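Local coordinates for TENA/THI-4 protein (Shewanella denitrificans OS217, PDB 3DDE) that is of unknown function but has an all-helical heme oxygenase-like fold and may be an iron-containing oxidoreductase, at residues Ile5-Leu10 with Glu181-Leu186; Asn129-Leu134 with His187-Thr192; Ser25-Glu30 with Ala42-Glu47; Ala15-Ser20 with Asn205-Thr210. One frame throughout, in Å; residues are numbered along the deposited sequence.

Contact 1: Ile5-Leu10 with Glu181-Leu186; sequences IDLTKL and EVNEML
In this heme oxygenase-like helical bundle the start of helix 7-24 lies against the last turns of helix 166-189, where L7 and I5 meet N183 and L186. L7 touches through both methyls of its branch. CD1 rests on N183 CB at 3.6 Å and runs on along the amide, with N183 CG at 3.7 Å. CD2 turns to the other neighbour and lies 3.9 Å from L186 CD1. L7 has CG anti to its carbonyl carbon (chi1 -64°), and the second torsion (178°) puts CD1 anti to CA, toward N183, and leaves CD2 on the L186 side. I5 comes in just before the helix. Its CG2 approaches the backbone carbonyl L186 O at 4.1 Å, while CD1 faces L186 CD2 at 4.3 Å. The contacts are van der Waals ones, and no hydrogen bond joins the two segments. The helix start is ordered from within, with D6 at the N-cap position. Other helices close round the contact. L10 and L186 both reach V199 of helix 193-223, and L10 and N183 both touch Y138 of helix 134-141. At the helix start T8 OG1 donates to D6 OD1 over 2.7 Å, meeting it on the syn side, 29° out of the carboxylate plane.

Contact 2: Asn129-Leu134 with His187-Thr192; sequences NPVQRL and HEVCKT
V131 points at V189 from the loop that leads into helix 134-141, and its two methyls take different partners. From CB the side chain divides at once. A chi1 of 148°, away from the usual staggered values, leaves CG2 beside the backbone N and only roughly anti to the carbonyl carbon. There it meets V189: it is 3.5 Å from V189 CG2 and 3.7 Å from V189 CB. The two side chains run past one another antiparallel, meeting flank to flank. CG1 takes the other partner, C190 SG, at 4.1 Å. L134 comes in next to V131, one turn further on. Its CD1 meets V189 CG2 tip to tip at 3.3 Å. One methyl of V189 is therefore pressed by two side chains, and both carbon pairs are closer than ordinary van der Waals contact. Packing here is tight. The loop is braced by N129, whose OD1 accepts from V131 N at 3.3 Å, with an angle of 164° at the hydrogen. N129 ND2 in turn bonds D195, which also takes the backbone N of K191, so one aspartate holds both sides. Y73 of helix 71-84 touches L134 and V189. The N129 bond makes an Asx turn that holds V131 N, and V131 packs on the C-terminal end of helix 166-189, within the helical bundle of the heme oxygenase-like fold.

Contact 3: Ser25-Glu30 with Ala42-Glu47; sequences SPFIHE and AIYMTE
F27 and Y44 make the whole contact between these two short helical segments, and it is apolar and aromatic. The closest approach is between F27 CZ and Y44 CB, 3.9 Å apart. CZ is also 4.0 Å from Y44 CG, which brings the far end of the phenylalanine to the root of the tyrosine. The two side chains cross at about a right angle. Their rings are set obliquely, with centroids 5.6 Å apart and planes at 33°. F27 is sent across by its first torsion, which places CG anti to the backbone N (chi1 173°). Within its own segment I28 CD1 lies at the edge of the F27 ring, in its plane. Hydrogen bonds act inside each helix and not between them. S25 occupies the N-cap, where its OG accepts a weak bond from I28 N. T46 OG1 donates to A42 O at 2.8 Å, from above the carbonyl plane, and T46 N gives the same oxygen a second bond. Helices 26-32 and 38-52 follow one another in the chain, and this ring pair joins them across the short connection. Helix 193-223 meets both segments, with L214 on F27 and V217 on I43, while F168 of helix 166-189 touches Y44 and M45.

Contact 4: Ala15-Ser20 with Asn205-Thr210; sequences ATMWDS and NSLVLT
L207 CD1 lies over one face of the W18 six-membered ring, 4.1 Å from its centroid and 24° off the ring normal. This is a CH-pi contact, offset toward the rim, and W18 CZ2 is the nearest ring atom at 3.7 Å. The selenomethionine M17 reaches the same leucine with its terminal methyl, which lies against CB and CG. Its chain bends at chi3 (65°), which brings CE to 3.5 Å from L207 CB and to 3.7 Å from V208 CG2. The helical segments run nearly parallel, at 11°, with axes 11.1 Å apart, so long side chains bridge them. W18 also stacks on Y146 of helix 144-157. V208 packs on R212 of the second subunit. An alanine in place of L207 is likely to open a gap between the helices, leaving the W18 face without its methyl and M17 with fewer carbons against its tip. With no hydrogen bond crossing, cohesion here rests on dispersion and the shape of apolar groups.

Overall arrangement
From the N terminus, the chain enters contact 1 at 5-10 and contact 4 at 15-20, both on helix 7-24. Contact 3 closes first, a short loop between helices 26-32 and 38-52, and it nests inside the loops of contacts 1 and 4. Contact 2 opens at 129-134. Contact 1 then closes at 181-186 and contact 2 at 187-192, so these two cross; they touch, and both use helix 166-189. Contact 4 closes last, on helix 193-223, crossing contact 1 and enclosing contact 2. Contacts 1 and 2 gather one end of the bundle. Contact 3 lies on the opposite side of the chain's centre, its centre about 29 Å from that of contact 1.

Contact 1: Ile5-Leu10 with Glu181-Leu186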
loop_
_atom_site.group_PDB
_atom_site.type_symbol
_atom_site.label_atom_id
_atom_site.label_comp_id
_atom_site.label_asym_id
_atom_site.label_seq_id
_atom_site.Cartn_x
_atom_site.Cartn_y
_atom_site.Cartn_z
ATOM N N ILE A 5 -10.185 15.722 -25.068
ATOM C CA ILE A 5 -11.197 14.689 -24.893
ATOM C C ILE A 5 -12.519 15.149 -25.508
ATOM O O ILE A 5 -12.883 16.330 -25.439
ATOM C CB ILE A 5 -11.338 14.240 -23.401
ATOM C CG1 ILE A 5 -12.097 12.905 -23.320
ATOM C CG2 ILE A 5 -11.978 15.324 -22.539
ATOM C CD1 ILE A 5 -12.075 12.266 -21.950
ATOM N N ASP A 6 -13.194 14.210 -26.166
ATOM C CA ASP A 6 -14.479 14.455 -26.806
ATOM C C ASP A 6 -15.499 13.669 -26.000
ATOM O O ASP A 6 -15.623 12.452 -26.158
ATOM C CB ASP A 6 -14.454 13.975 -28.257
ATOM C CG ASP A 6 -15.795 14.120 -28.947
ATOM O OD1 ASP A 6 -16.542 15.070 -28.623
ATOM O OD2 ASP A 6 -16.094 13.286 -29.830
ATOM N N LEU A 7 -16.225 14.377 -25.140
ATOM C CA LEU A 7 -17.204 13.748 -24.262
ATOM C C LEU A 7 -18.443 13.208 -24.985
ATOM O O LEU A 7 -19.150 12.359 -24.443
ATOM C CB LEU A 7 -17.584 14.700 -23.121
ATOM C CG LEU A 7 -16.414 15.048 -22.185
ATOM C CD1 LEU A 7 -16.854 16.037 -21.116
ATOM C CD2 LEU A 7 -15.793 13.801 -21.524
ATOM N N THR A 8 -18.710 13.678 -26.197
ATOM C CA THR A 8 -19.830 13.142 -26.962
ATOM C C THR A 8 -19.496 11.700 -27.381
ATOM O O THR A 8 -20.379 10.841 -27.441
ATOM C CB THR A 8 -20.184 14.017 -28.191
ATOM O OG1 THR A 8 -19.068 14.088 -29.088
ATOM C CG2 THR A 8 -20.573 15.430 -27.749
ATOM N N LYS A 9 -18.215 11.434 -27.643
ATOM C CA LYS A 9 -17.764 10.085 -27.993
ATOM C C LYS A 9 -17.904 9.147 -26.793
ATOM O O LYS A 9 -18.344 8.015 -26.959
ATOM C CB LYS A 9 -16.319 10.092 -28.498
ATOM N N LEU A 10 -17.527 9.604 -25.594
ATOM C CA LEU A 10 -17.689 8.782 -24.379
ATOM C C LEU A 10 -19.178 8.548 -24.108
ATOM O O LEU A 10 -19.583 7.417 -23.858
ATOM C CB LEU A 10 -16.993 9.384 -23.154
ATOM C CG LEU A 10 -15.473 9.204 -23.035
ATOM C CD1 LEU A 10 -14.740 9.980 -24.118
ATOM C CD2 LEU A 10 -14.988 9.636 -21.656
ATOM N N GLU A 181 -18.730 18.548 -12.612
ATOM C CA GLU A 181 -17.403 18.612 -12.013
ATOM C C GLU A 181 -16.461 17.561 -12.618
ATOM O O GLU A 181 -15.290 17.852 -12.863
ATOM C CB GLU A 181 -17.509 18.461 -10.483
ATOM C CG GLU A 181 -18.269 19.607 -9.793
ATOM C CD GLU A 181 -18.393 19.455 -8.269
ATOM O OE1 GLU A 181 -18.175 18.347 -7.731
ATOM O OE2 GLU A 181 -18.718 20.460 -7.596
ATOM N N VAL A 182 -16.971 16.349 -12.858
ATOM C CA VAL A 182 -16.186 15.280 -13.479
ATOM C C VAL A 182 -15.792 15.666 -14.909
ATOM O O VAL A 182 -14.636 15.519 -15.309
ATOM C CB VAL A 182 -16.961 13.940 -13.522
ATOM C CG1 VAL A 182 -16.210 12.916 -14.356
ATOM C CG2 VAL A 182 -17.215 13.401 -12.109
ATOM N N ASN A 183 -16.762 16.153 -15.675
ATOM C CA ASN A 183 -16.516 16.578 -17.052
ATOM C C ASN A 183 -15.478 17.701 -17.144
ATOM O O ASN A 183 -14.590 17.651 -18.001
ATOM C CB ASN A 183 -17.817 17.002 -17.743
ATOM C CG ASN A 183 -18.773 15.832 -17.990
ATOM O OD1 ASN A 183 -18.527 14.684 -17.581
ATOM N ND2 ASN A 183 -19.883 16.132 -18.654
ATOM N N GLU A 184 -15.586 18.708 -16.273
ATOM C CA GLU A 184 -14.595 19.783 -16.235
ATOM C C GLU A 184 -13.209 19.212 -15.883
ATOM O O GLU A 184 -12.216 19.568 -16.515
ATOM C CB GLU A 184 -14.994 20.875 -15.240
HETATM N N MSE A 185 -13.150 18.309 -14.903
HETATM C CA MSE A 185 -11.876 17.696 -14.483
HETATM C C MSE A 185 -11.261 16.855 -15.611
HETATM O O MSE A 185 -10.047 16.898 -15.823
HETATM C CB MSE A 185 -12.066 16.851 -13.208
HETATM C CG MSE A 185 -10.779 16.428 -12.484
HETATM SE SE MSE A 185 -9.563 17.905 -12.039
HETATM C CE MSE A 185 -10.845 19.143 -11.324
ATOM N N LEU A 186 -12.097 16.094 -16.323
ATOM C CA LEU A 186 -11.647 15.320 -17.488
ATOM C C LEU A 186 -10.964 16.213 -18.536
ATOM O O LEU A 186 -9.884 15.867 -19.026
ATOM C CB LEU A 186 -12.812 14.552 -18.134
ATOM C CG LEU A 186 -13.296 13.272 -17.450
ATOM C CD1 LEU A 186 -14.668 12.868 -17.942
ATOM C CD2 LEU A 186 -12.291 12.142 -17.659
#

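Contact 2: Asn129-Leu134 with His187-Thr192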
loop_
_atom_site.group_PDB
_atom_site.type_symbol
_atom_site.label_atom_id
_atom_site.label_comp_id
_atom_site.label_asym_id
_atom_site.label_seq_id
_atom_site.Cartn_x
_atom_site.Cartn_y
_atom_site.Cartn_z
ATOM N N ASN A 129 -2.185 5.112 -15.046
ATOM C CA ASN A 129 -2.395 6.518 -15.310
ATOM C C ASN A 129 -3.404 7.052 -14.300
ATOM O O ASN A 129 -4.557 6.659 -14.340
ATOM C CB ASN A 129 -2.892 6.706 -16.741
ATOM C CG ASN A 129 -2.872 8.163 -17.176
ATOM O OD1 ASN A 129 -3.020 9.057 -16.351
ATOM N ND2 ASN A 129 -2.676 8.403 -18.462
ATOM N N PRO A 130 -2.986 7.967 -13.410
ATOM C CA PRO A 130 -3.853 8.467 -12.319
ATOM C C PRO A 130 -5.182 9.097 -12.728
ATOM O O PRO A 130 -6.096 9.207 -11.922
ATOM C CB PRO A 130 -2.967 9.488 -11.590
ATOM C CG PRO A 130 -1.880 9.822 -12.525
ATOM C CD PRO A 130 -1.668 8.623 -13.400
ATOM N N VAL A 131 -5.266 9.500 -13.974
ATOM C CA VAL A 131 -6.465 10.077 -14.552
ATOM C C VAL A 131 -7.618 9.078 -14.721
ATOM O O VAL A 131 -8.788 9.449 -14.683
ATOM C CB VAL A 131 -6.100 10.624 -15.962
ATOM C CG1 VAL A 131 -7.258 10.531 -16.909
ATOM C CG2 VAL A 131 -5.520 12.029 -15.865
ATOM N N GLN A 132 -7.265 7.809 -14.863
ATOM C CA GLN A 132 -8.198 6.767 -15.276
ATOM C C GLN A 132 -9.468 6.525 -14.456
ATOM O O GLN A 132 -10.477 6.138 -15.032
ATOM C CB GLN A 132 -7.427 5.461 -15.488
ATOM C CG GLN A 132 -6.923 4.805 -14.214
ATOM C CD GLN A 132 -6.012 3.629 -14.491
ATOM O OE1 GLN A 132 -5.895 3.191 -15.615
ATOM N NE2 GLN A 132 -5.366 3.124 -13.465
ATOM N N ARG A 133 -9.439 6.754 -13.143
ATOM C CA ARG A 133 -10.623 6.544 -12.319
ATOM C C ARG A 133 -11.767 7.501 -12.715
ATOM O O ARG A 133 -12.935 7.203 -12.466
ATOM C CB ARG A 133 -10.298 6.696 -10.831
ATOM C CG ARG A 133 -11.386 6.174 -9.914
ATOM C CD ARG A 133 -11.260 6.710 -8.506
ATOM N NE ARG A 133 -12.339 6.196 -7.658
ATOM C CZ ARG A 133 -13.572 6.683 -7.615
ATOM N NH1 ARG A 133 -13.947 7.694 -8.398
ATOM N NH2 ARG A 133 -14.461 6.126 -6.810
ATOM N N LEU A 134 -11.438 8.644 -13.324
ATOM C CA LEU A 134 -12.443 9.584 -13.811
ATOM C C LEU A 134 -13.418 8.917 -14.800
ATOM O O LEU A 134 -14.549 9.384 -14.960
ATOM C CB LEU A 134 -11.782 10.801 -14.456
ATOM C CG LEU A 134 -11.019 11.792 -13.573
ATOM C CD1 LEU A 134 -10.276 12.807 -14.433
ATOM C CD2 LEU A 134 -11.970 12.503 -12.587
ATOM N N HIS A 187 -11.585 17.352 -18.873
ATOM C CA HIS A 187 -11.002 18.296 -19.840
ATOM C C HIS A 187 -9.674 18.883 -19.324
ATOM O O HIS A 187 -8.767 19.164 -20.101
ATOM C CB HIS A 187 -11.961 19.450 -20.160
ATOM C CG HIS A 187 -13.164 19.061 -20.972
ATOM N ND1 HIS A 187 -13.081 18.282 -22.108
ATOM C CD2 HIS A 187 -14.461 19.444 -20.878
ATOM C CE1 HIS A 187 -14.283 18.149 -22.640
ATOM N NE2 HIS A 187 -15.139 18.847 -21.916
ATOM N N GLU A 188 -9.566 19.055 -18.007
ATOM C CA GLU A 188 -8.362 19.622 -17.376
ATOM C C GLU A 188 -7.172 18.659 -17.314
ATOM O O GLU A 188 -6.039 19.056 -17.591
ATOM C CB GLU A 188 -8.710 20.138 -15.962
ATOM C CG GLU A 188 -7.534 20.364 -14.981
ATOM C CD GLU A 188 -6.548 21.451 -15.401
ATOM O OE1 GLU A 188 -6.866 22.273 -16.301
ATOM O OE2 GLU A 188 -5.449 21.489 -14.790
ATOM N N VAL A 189 -7.421 17.406 -16.957
ATOM C CA VAL A 189 -6.328 16.437 -16.772
ATOM C C VAL A 189 -5.945 15.600 -18.008
ATOM O O VAL A 189 -4.862 15.022 -18.025
ATOM C CB VAL A 189 -6.587 15.506 -15.550
ATOM C CG1 VAL A 189 -6.755 16.340 -14.288
ATOM C CG2 VAL A 189 -7.809 14.611 -15.778
ATOM N N CYS A 190 -6.804 15.524 -19.021
ATOM C CA CYS A 190 -6.475 14.766 -20.235
ATOM C C CYS A 190 -5.654 15.610 -21.223
ATOM O O CYS A 190 -6.185 16.482 -21.915
ATOM C CB CYS A 190 -7.737 14.244 -20.915
ATOM S SG CYS A 190 -8.592 12.962 -19.986
ATOM N N LYS A 191 -4.353 15.326 -21.278
ATOM C CA LYS A 191 -3.412 16.047 -22.137
ATOM C C LYS A 191 -3.028 15.281 -23.411
ATOM O O LYS A 191 -2.762 15.893 -24.455
ATOM C CB LYS A 191 -2.136 16.336 -21.345
ATOM C CG LYS A 191 -2.362 17.049 -20.014
ATOM C CD LYS A 191 -2.983 18.418 -20.230
ATOM C CE LYS A 191 -3.024 19.236 -18.951
ATOM N NZ LYS A 191 -3.542 20.610 -19.238
ATOM N N THR A 192 -2.969 13.953 -23.315
ATOM C CA THR A 192 -2.604 13.090 -24.442
ATOM C C THR A 192 -3.715 12.099 -24.721
ATOM O O THR A 192 -4.642 11.957 -23.935
ATOM C CB THR A 192 -1.316 12.278 -24.166
ATOM O OG1 THR A 192 -1.515 11.409 -23.047
ATOM C CG2 THR A 192 -0.146 13.197 -23.879
#

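Contact 3: Ser25-Glu30 with Ala42-Glu47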
loop_
_atom_site.group_PDB
_atom_site.type_symbol
_atom_site.label_atom_id
_atom_site.label_comp_id
_atom_site.label_asym_id
_atom_site.label_seq_id
_atom_site.Cartn_x
_atom_site.Cartn_y
_atom_site.Cartn_z
ATOM N N SER A 25 -30.224 -8.110 -19.289
ATOM C CA SER A 25 -30.334 -8.470 -17.869
ATOM C C SER A 25 -31.708 -9.008 -17.475
ATOM O O SER A 25 -32.708 -8.290 -17.588
ATOM C CB SER A 25 -30.029 -7.262 -16.983
ATOM O OG SER A 25 -30.136 -7.614 -15.613
ATOM N N PRO A 26 -31.779 -10.269 -16.998
ATOM C CA PRO A 26 -33.077 -10.773 -16.566
ATOM C C PRO A 26 -33.593 -10.003 -15.357
ATOM O O PRO A 26 -34.809 -9.906 -15.154
ATOM C CB PRO A 26 -32.778 -12.222 -16.168
ATOM C CG PRO A 26 -31.529 -12.558 -16.815
ATOM C CD PRO A 26 -30.746 -11.298 -16.842
ATOM N N PHE A 27 -32.664 -9.510 -14.538
ATOM C CA PHE A 27 -32.975 -8.695 -13.367
ATOM C C PHE A 27 -33.764 -7.461 -13.810
ATOM O O PHE A 27 -34.838 -7.176 -13.275
ATOM C CB PHE A 27 -31.678 -8.287 -12.641
ATOM C CG PHE A 27 -31.883 -7.305 -11.513
ATOM C CD1 PHE A 27 -32.131 -7.745 -10.221
ATOM C CD2 PHE A 27 -31.820 -5.936 -11.749
ATOM C CE1 PHE A 27 -32.333 -6.831 -9.183
ATOM C CE2 PHE A 27 -32.014 -5.025 -10.727
ATOM C CZ PHE A 27 -32.277 -5.472 -9.438
ATOM N N ILE A 28 -33.243 -6.756 -14.811
ATOM C CA ILE A 28 -33.883 -5.546 -15.330
ATOM C C ILE A 28 -35.252 -5.843 -15.944
ATOM O O ILE A 28 -36.182 -5.060 -15.758
ATOM C CB ILE A 28 -33.000 -4.820 -16.386
ATOM C CG1 ILE A 28 -31.632 -4.414 -15.816
ATOM C CG2 ILE A 28 -33.711 -3.588 -16.926
ATOM C CD1 ILE A 28 -31.664 -3.336 -14.762
ATOM N N HIS A 29 -35.400 -6.961 -16.663
ATOM C CA HIS A 29 -36.705 -7.275 -17.262
ATOM C C HIS A 29 -37.705 -7.607 -16.162
ATOM O O HIS A 29 -38.845 -7.178 -16.223
ATOM C CB HIS A 29 -36.687 -8.422 -18.281
ATOM C CG HIS A 29 -35.571 -8.345 -19.274
ATOM N ND1 HIS A 29 -35.182 -9.430 -20.028
ATOM C CD2 HIS A 29 -34.705 -7.345 -19.571
ATOM C CE1 HIS A 29 -34.153 -9.087 -20.785
ATOM N NE2 HIS A 29 -33.837 -7.831 -20.517
ATOM N N GLU A 30 -37.273 -8.378 -15.168
ATOM C CA GLU A 30 -38.135 -8.745 -14.041
ATOM C C GLU A 30 -38.724 -7.478 -13.407
ATOM O O GLU A 30 -39.921 -7.422 -13.096
ATOM C CB GLU A 30 -37.321 -9.539 -13.009
ATOM C CG GLU A 30 -38.040 -9.934 -11.723
ATOM C CD GLU A 30 -39.029 -11.074 -11.883
ATOM O OE1 GLU A 30 -39.263 -11.541 -13.018
ATOM O OE2 GLU A 30 -39.573 -11.508 -10.847
ATOM N N ALA A 42 -33.777 -5.720 -1.820
ATOM C CA ALA A 42 -32.811 -5.846 -0.724
ATOM C C ALA A 42 -31.498 -6.497 -1.181
ATOM O O ALA A 42 -30.420 -5.982 -0.894
ATOM C CB ALA A 42 -33.414 -6.649 0.408
ATOM N N ILE A 43 -31.598 -7.634 -1.866
ATOM C CA ILE A 43 -30.417 -8.353 -2.377
ATOM C C ILE A 43 -29.537 -7.401 -3.183
ATOM O O ILE A 43 -28.332 -7.287 -2.931
ATOM C CB ILE A 43 -30.818 -9.549 -3.263
ATOM C CG1 ILE A 43 -31.417 -10.670 -2.400
ATOM C CG2 ILE A 43 -29.607 -10.067 -4.056
ATOM C CD1 ILE A 43 -32.090 -11.792 -3.188
ATOM N N TYR A 44 -30.167 -6.694 -4.113
ATOM C CA TYR A 44 -29.491 -5.693 -4.903
ATOM C C TYR A 44 -28.939 -4.484 -4.112
ATOM O O TYR A 44 -27.833 -4.031 -4.397
ATOM C CB TYR A 44 -30.391 -5.197 -6.026
ATOM C CG TYR A 44 -29.846 -3.950 -6.677
ATOM C CD1 TYR A 44 -28.868 -4.009 -7.675
ATOM C CD2 TYR A 44 -30.293 -2.701 -6.259
ATOM C CE1 TYR A 44 -28.368 -2.842 -8.240
ATOM C CE2 TYR A 44 -29.808 -1.548 -6.803
ATOM C CZ TYR A 44 -28.868 -1.612 -7.789
ATOM O OH TYR A 44 -28.448 -0.407 -8.284
HETATM N N MSE A 45 -29.702 -3.939 -3.162
HETATM C CA MSE A 45 -29.244 -2.776 -2.373
HETATM C C MSE A 45 -28.098 -3.173 -1.439
HETATM O O MSE A 45 -27.228 -2.346 -1.109
HETATM C CB MSE A 45 -30.396 -2.131 -1.577
HETATM C CG MSE A 45 -31.473 -1.387 -2.395
HETATM SE SE MSE A 45 -30.760 0.110 -3.609
HETATM C CE MSE A 45 -29.727 1.118 -2.240
ATOM N N THR A 46 -28.086 -4.440 -1.026
ATOM C CA THR A 46 -27.006 -4.964 -0.192
ATOM C C THR A 46 -25.689 -4.931 -0.950
ATOM O O THR A 46 -24.677 -4.525 -0.389
ATOM C CB THR A 46 -27.318 -6.387 0.295
ATOM O OG1 THR A 46 -28.516 -6.351 1.074
ATOM C CG2 THR A 46 -26.191 -6.948 1.135
ATOM N N GLU A 47 -25.682 -5.345 -2.223
ATOM C CA GLU A 47 -24.441 -5.313 -3.007
ATOM C C GLU A 47 -24.011 -3.886 -3.321
ATOM O O GLU A 47 -22.811 -3.590 -3.410
ATOM C CB GLU A 47 -24.536 -6.123 -4.303
ATOM C CG GLU A 47 -24.768 -7.599 -4.069
ATOM C CD GLU A 47 -23.840 -8.158 -3.021
ATOM O OE1 GLU A 47 -22.614 -8.174 -3.269
ATOM O OE2 GLU A 47 -24.343 -8.571 -1.944
#

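Contact 4: Ala15-Ser20 with Asn205-Thr210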
loop_
_atom_site.group_PDB
_atom_site.type_symbol
_atom_site.label_atom_id
_atom_site.label_comp_id
_atom_site.label_asym_id
_atom_site.label_seq_id
_atom_site.Cartn_x
_atom_site.Cartn_y
_atom_site.Cartn_z
ATOM N N ALA A 15 -23.920 4.979 -23.773
ATOM C CA ALA A 15 -25.284 4.724 -24.247
ATOM C C ALA A 15 -25.415 3.348 -24.924
ATOM O O ALA A 15 -26.451 2.678 -24.805
ATOM C CB ALA A 15 -25.748 5.844 -25.205
ATOM N N THR A 16 -24.371 2.943 -25.644
ATOM C CA THR A 16 -24.343 1.639 -26.299
ATOM C C THR A 16 -24.268 0.519 -25.264
ATOM O O THR A 16 -24.921 -0.509 -25.411
ATOM C CB THR A 16 -23.156 1.530 -27.281
ATOM O OG1 THR A 16 -23.390 2.388 -28.403
ATOM C CG2 THR A 16 -23.001 0.117 -27.794
HETATM N N MSE A 17 -23.474 0.721 -24.219
HETATM C CA MSE A 17 -23.330 -0.278 -23.151
HETATM C C MSE A 17 -24.593 -0.465 -22.310
HETATM O O MSE A 17 -24.947 -1.602 -22.001
HETATM C CB MSE A 17 -22.147 0.060 -22.246
HETATM C CG MSE A 17 -20.823 -0.115 -22.952
HETATM SE SE MSE A 17 -19.344 0.316 -21.843
HETATM C CE MSE A 17 -19.492 -1.039 -20.518
ATOM N N TRP A 18 -25.251 0.629 -21.921
ATOM C CA TRP A 18 -26.509 0.530 -21.157
ATOM C C TRP A 18 -27.584 -0.200 -21.966
ATOM O O TRP A 18 -28.305 -1.057 -21.449
ATOM C CB TRP A 18 -27.020 1.904 -20.711
ATOM C CG TRP A 18 -26.338 2.415 -19.494
ATOM C CD1 TRP A 18 -25.535 3.513 -19.395
ATOM C CD2 TRP A 18 -26.381 1.829 -18.186
ATOM N NE1 TRP A 18 -25.083 3.655 -18.101
ATOM C CE2 TRP A 18 -25.590 2.634 -17.340
ATOM C CE3 TRP A 18 -27.022 0.706 -17.646
ATOM C CZ2 TRP A 18 -25.418 2.349 -15.979
ATOM C CZ3 TRP A 18 -26.850 0.421 -16.295
ATOM C CH2 TRP A 18 -26.057 1.241 -15.476
ATOM N N ASP A 19 -27.677 0.136 -23.242
ATOM C CA ASP A 19 -28.629 -0.516 -24.126
ATOM C C ASP A 19 -28.502 -2.044 -24.049
ATOM O O ASP A 19 -29.492 -2.770 -23.961
ATOM C CB ASP A 19 -28.392 -0.055 -25.560
ATOM C CG ASP A 19 -29.313 -0.729 -26.543
ATOM O OD1 ASP A 19 -30.467 -1.033 -26.166
ATOM O OD2 ASP A 19 -28.879 -0.946 -27.690
ATOM N N SER A 20 -27.270 -2.520 -24.092
ATOM C CA SER A 20 -26.991 -3.939 -24.015
ATOM C C SER A 20 -27.356 -4.523 -22.648
ATOM O O SER A 20 -28.011 -5.563 -22.571
ATOM C CB SER A 20 -25.510 -4.172 -24.312
ATOM O OG SER A 20 -25.143 -5.502 -24.016
ATOM N N ASN A 205 -14.713 -1.056 -18.366
ATOM C CA ASN A 205 -14.590 -2.237 -17.531
ATOM C C ASN A 205 -15.336 -2.078 -16.238
ATOM O O ASN A 205 -15.966 -3.015 -15.784
ATOM C CB ASN A 205 -13.125 -2.667 -17.313
ATOM C CG ASN A 205 -13.008 -4.130 -16.872
ATOM O OD1 ASN A 205 -13.481 -5.045 -17.572
ATOM N ND2 ASN A 205 -12.376 -4.364 -15.720
ATOM N N SER A 206 -15.300 -0.901 -15.634
ATOM C CA SER A 206 -16.051 -0.693 -14.387
ATOM C C SER A 206 -17.558 -0.927 -14.613
ATOM O O SER A 206 -18.232 -1.453 -13.735
ATOM C CB SER A 206 -15.770 0.690 -13.773
ATOM O OG SER A 206 -16.075 1.736 -14.682
ATOM N N LEU A 207 -18.074 -0.560 -15.786
ATOM C CA LEU A 207 -19.490 -0.746 -16.115
ATOM C C LEU A 207 -19.775 -2.214 -16.444
ATOM O O LEU A 207 -20.790 -2.749 -16.027
ATOM C CB LEU A 207 -19.898 0.200 -17.255
ATOM C CG LEU A 207 -21.371 0.239 -17.696
ATOM C CD1 LEU A 207 -22.319 0.330 -16.532
ATOM C CD2 LEU A 207 -21.607 1.385 -18.669
ATOM N N VAL A 208 -18.874 -2.864 -17.181
ATOM C CA VAL A 208 -18.979 -4.312 -17.434
ATOM C C VAL A 208 -19.030 -5.080 -16.095
ATOM O O VAL A 208 -19.862 -5.973 -15.883
ATOM C CB VAL A 208 -17.779 -4.820 -18.291
ATOM C CG1 VAL A 208 -17.688 -6.363 -18.276
ATOM C CG2 VAL A 208 -17.880 -4.275 -19.732
ATOM N N LEU A 209 -18.148 -4.704 -15.173
ATOM C CA LEU A 209 -18.091 -5.369 -13.868
ATOM C C LEU A 209 -19.312 -5.077 -12.987
ATOM O O LEU A 209 -19.758 -5.947 -12.240
ATOM C CB LEU A 209 -16.795 -5.011 -13.149
ATOM C CG LEU A 209 -15.497 -5.539 -13.751
ATOM C CD1 LEU A 209 -14.382 -5.253 -12.771
ATOM C CD2 LEU A 209 -15.546 -7.052 -14.092
ATOM N N THR A 210 -19.849 -3.861 -13.085
ATOM C CA THR A 210 -21.053 -3.498 -12.358
ATOM C C THR A 210 -22.244 -4.308 -12.908
ATOM O O THR A 210 -23.080 -4.751 -12.153
ATOM C CB THR A 210 -21.342 -1.977 -12.432
ATOM O OG1 THR A 210 -20.192 -1.246 -11.985
ATOM C CG2 THR A 210 -22.539 -1.596 -11.555
#